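Local coordinates for hypothetical protein Atu0492 (Agrobacterium tumefaciens, PDB 2GMY) that is of unknown function but, as a member of the carboxymuconolactone decarboxylase family in the AhpD-like clan, is probably an antioxidant defence protein, at residues H36-R41 against G90-V95. Sequence-based numbering, arbitrary orientation.
Sequences HLIKLR and GWVDAV
Arg41 and Asp93 join the two helices through a side-on salt bridge in which two guanidinium nitrogens each take one carboxylate oxygen. The shorter bond runs from Arg41 NE to Asp93 OD1, 2.7 Å and almost perfectly straight; OD1 lies in the guanidinium plane and is approached on its syn side. The second, from Arg41 NH2 to Asp93 OD2, is 3.0 Å long and more bent, the two flat groups being turned 36° against each other, and the donor lies above the carboxylate plane. A bend at chi2 (60°) swings Arg41 CD out of line with the start of its chain, and Arg41 CG also passes close to Asp93 OD1 (3.4 Å). Trp75 NE1 donates a further hydrogen bond to Asp93 OD2, so this buried carboxylate is gripped by three N-H groups, which probably keeps it ionised; Arg41 NH1, which takes no part in the bridge, makes weak hydrogen bonds to the carbonyl oxygens of Met72 and Ser73.

Beside the bridge, Val92 points toward segment 36-41 and spreads its two methyls over it. Val92 CG1, anti to its own backbone N, rests against the aliphatic base of Arg41, 3.8 Å from Arg41 CG. Val92 CG2 meets Ile38 CG1 at 3.8 Å, while Leu37 CD2 reaches the same methyl more loosely, at 4.3 Å. Ile38 and Val92 also mark the closest CA approach, 6.3 Å.

The segment axes run in broadly the same direction, crossing at -39° and 9.9 Å apart, where helices 32-45 and 83-96 pair in an all-helical core consistent with the AhpD-like fold. Helix 117-139 packs beside both, with Ile127 touching Ile38, Trp91 and Val95, while helix 49-61 lies against His36, Lys39 and Leu40.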
ATOM      1  N   HIS A  36     -18.644  18.117  12.546  1.00 13.93           N
ATOM      2  CA  HIS A  36     -19.255  17.382  11.431  1.00 13.68           C
ATOM      3  C   HIS A  36     -18.222  16.927  10.405  1.00 13.21           C
ATOM      4  O   HIS A  36     -18.234  15.782   9.953  1.00 13.42           O
ATOM      5  CB  HIS A  36     -20.284  18.249  10.712  1.00 13.97           C
ATOM      6  CG  HIS A  36     -21.478  18.574  11.545  1.00 15.75           C
ATOM      7  ND1 HIS A  36     -22.094  17.640  12.347  1.00 16.66           N
ATOM      8  CD2 HIS A  36     -22.186  19.721  11.681  1.00 17.81           C
ATOM      9  CE1 HIS A  36     -23.131  18.201  12.950  1.00 18.67           C
ATOM     10  NE2 HIS A  36     -23.205  19.462  12.565  1.00 17.88           N
ATOM     11  N   LEU A  37     -17.341  17.841  10.035  1.00 12.45           N
ATOM     12  CA  LEU A  37     -16.292  17.567   9.054  1.00 12.25           C
ATOM     13  C   LEU A  37     -15.377  16.438   9.520  1.00 11.86           C
ATOM     14  O   LEU A  37     -15.052  15.524   8.752  1.00 11.72           O
ATOM     15  CB  LEU A  37     -15.490  18.852   8.837  1.00 12.84           C
ATOM     16  CG  LEU A  37     -14.345  18.793   7.830  1.00 11.78           C
ATOM     17  CD1 LEU A  37     -14.110  20.186   7.287  1.00 13.83           C
ATOM     18  CD2 LEU A  37     -13.064  18.188   8.442  1.00 12.73           C
ATOM     19  N   ILE A  38     -14.919  16.529  10.765  1.00 11.10           N
ATOM     20  CA  ILE A  38     -14.049  15.494  11.334  1.00 10.84           C
ATOM     21  C   ILE A  38     -14.741  14.128  11.294  1.00 10.37           C
ATOM     22  O   ILE A  38     -14.141  13.126  10.862  1.00 11.19           O
ATOM     23  CB  ILE A  38     -13.657  15.846  12.792  1.00 11.26           C
ATOM     24  CG1 ILE A  38     -12.673  17.009  12.814  1.00 11.59           C
ATOM     25  CG2 ILE A  38     -13.109  14.609  13.508  1.00 12.82           C
ATOM     26  CD1 ILE A  38     -12.607  17.710  14.188  1.00 13.46           C
ATOM     27  N   LYS A  39     -15.996  14.086  11.740  1.00 10.15           N
ATOM     28  CA  LYS A  39     -16.713  12.812  11.834  1.00 11.20           C
ATOM     29  C   LYS A  39     -17.000  12.216  10.468  1.00 11.15           C
ATOM     30  O   LYS A  39     -16.824  11.012  10.258  1.00 12.26           O
ATOM     31  CB  LYS A  39     -18.016  12.972  12.612  1.00 11.40           C
ATOM     32  CG  LYS A  39     -17.794  13.178  14.105  1.00 14.09           C
ATOM     33  CD  LYS A  39     -19.124  13.472  14.780  1.00 18.65           C
ATOM     34  CE  LYS A  39     -18.968  13.471  16.273  1.00 22.98           C
ATOM     35  NZ  LYS A  39     -20.303  13.288  16.898  1.00 26.50           N
ATOM     36  N   LEU A  40     -17.431  13.058   9.532  1.00 11.04           N
ATOM     37  CA  LEU A  40     -17.799  12.562   8.205  1.00 11.51           C
ATOM     38  C   LEU A  40     -16.558  12.091   7.461  1.00 11.57           C
ATOM     39  O   LEU A  40     -16.530  10.978   6.919  1.00 11.70           O
ATOM     40  CB  LEU A  40     -18.558  13.633   7.409  1.00 12.38           C
ATOM     41  CG  LEU A  40     -18.975  13.246   5.983  1.00 12.36           C
ATOM     42  CD1 LEU A  40     -19.808  11.960   5.954  1.00 13.21           C
ATOM     43  CD2 LEU A  40     -19.736  14.397   5.371  1.00 13.31           C
ATOM     44  N   ARG A  41     -15.517  12.912   7.461  1.00 10.91           N
ATOM     45  CA  ARG A  41     -14.309  12.545   6.703  1.00 10.89           C
ATOM     46  C   ARG A  41     -13.640  11.272   7.229  1.00 10.86           C
ATOM     47  O   ARG A  41     -13.326  10.365   6.439  1.00 11.12           O
ATOM     48  CB  ARG A  41     -13.303  13.702   6.640  1.00 11.03           C
ATOM     49  CG  ARG A  41     -12.020  13.361   5.880  1.00 11.50           C
ATOM     50  CD  ARG A  41     -12.263  12.971   4.421  1.00 11.92           C
ATOM     51  NE  ARG A  41     -10.993  12.502   3.857  1.00 12.65           N
ATOM     52  CZ  ARG A  41     -10.880  11.857   2.703  1.00 13.67           C
ATOM     53  NH1 ARG A  41     -11.961  11.619   1.950  1.00 13.59           N
ATOM     54  NH2 ARG A  41      -9.675  11.460   2.299  1.00 13.65           N
ATOM     55  N   GLY A  90      -6.744  17.881   5.952  1.00 11.73           N
ATOM     56  CA  GLY A  90      -5.391  17.299   5.854  1.00 11.70           C
ATOM     57  C   GLY A  90      -4.986  16.576   7.131  1.00 11.64           C
ATOM     58  O   GLY A  90      -4.357  15.496   7.094  1.00 10.99           O
ATOM     59  N   TRP A  91      -5.368  17.157   8.270  1.00 10.64           N
ATOM     60  CA  TRP A  91      -5.031  16.581   9.567  1.00 10.61           C
ATOM     61  C   TRP A  91      -5.923  15.388   9.878  1.00  9.91           C
ATOM     62  O   TRP A  91      -5.446  14.356  10.384  1.00 10.57           O
ATOM     63  CB  TRP A  91      -5.167  17.639  10.649  1.00 10.41           C
ATOM     64  CG  TRP A  91      -4.633  17.256  11.993  1.00  9.90           C
ATOM     65  CD1 TRP A  91      -5.346  17.167  13.162  1.00 11.18           C
ATOM     66  CD2 TRP A  91      -3.271  16.947  12.337  1.00 10.83           C
ATOM     67  NE1 TRP A  91      -4.520  16.830  14.204  1.00 11.35           N
ATOM     68  CE2 TRP A  91      -3.243  16.685  13.731  1.00 10.53           C
ATOM     69  CE3 TRP A  91      -2.079  16.869  11.612  1.00 10.09           C
ATOM     70  CZ2 TRP A  91      -2.063  16.341  14.409  1.00 11.20           C
ATOM     71  CZ3 TRP A  91      -0.895  16.533  12.294  1.00 10.29           C
ATOM     72  CH2 TRP A  91      -0.907  16.281  13.678  1.00 11.16           C
ATOM     73  N   VAL A  92      -7.217  15.515   9.589  1.00  9.54           N
ATOM     74  CA  VAL A  92      -8.100  14.356   9.740  1.00  9.90           C
ATOM     75  C   VAL A  92      -7.554  13.154   8.961  1.00  9.92           C
ATOM     76  O   VAL A  92      -7.474  12.041   9.493  1.00  9.95           O
ATOM     77  CB  VAL A  92      -9.543  14.679   9.324  1.00 10.49           C
ATOM     78  CG1 VAL A  92     -10.408  13.417   9.306  1.00 10.34           C
ATOM     79  CG2 VAL A  92     -10.130  15.714  10.268  1.00 11.63           C
ATOM     80  N   ASP A  93      -7.174  13.385   7.708  1.00 10.05           N
ATOM     81  CA  ASP A  93      -6.613  12.317   6.885  1.00 10.52           C
ATOM     82  C   ASP A  93      -5.322  11.742   7.493  1.00 10.70           C
ATOM     83  O   ASP A  93      -5.199  10.516   7.654  1.00 11.36           O
ATOM     84  CB  ASP A  93      -6.344  12.847   5.477  1.00 11.09           C
ATOM     85  CG  ASP A  93      -7.620  13.046   4.676  1.00 13.09           C
ATOM     86  OD1 ASP A  93      -8.719  13.045   5.268  1.00 14.07           O
ATOM     87  OD2 ASP A  93      -7.512  13.203   3.440  1.00 16.77           O
ATOM     88  N   ALA A  94      -4.379  12.617   7.842  1.00 10.79           N
ATOM     89  CA  ALA A  94      -3.061  12.168   8.326  1.00 10.92           C
ATOM     90  C   ALA A  94      -3.174  11.364   9.618  1.00 11.09           C
ATOM     91  O   ALA A  94      -2.500  10.337   9.804  1.00 12.18           O
ATOM     92  CB  ALA A  94      -2.116  13.370   8.519  1.00 11.64           C
ATOM     93  N   VAL A  95      -4.058  11.828  10.505  1.00 10.80           N
ATOM     94  CA  VAL A  95      -4.206  11.232  11.834  1.00 10.79           C
ATOM     95  C   VAL A  95      -5.071   9.979  11.765  1.00 10.40           C
ATOM     96  O   VAL A  95      -4.821   9.001  12.458  1.00 10.55           O
ATOM     97  CB  VAL A  95      -4.750  12.260  12.847  1.00 10.70           C
ATOM     98  CG1 VAL A  95      -5.009  11.627  14.209  1.00 12.22           C
ATOM     99  CG2 VAL A  95      -3.749  13.392  13.009  1.00 12.14           C
TER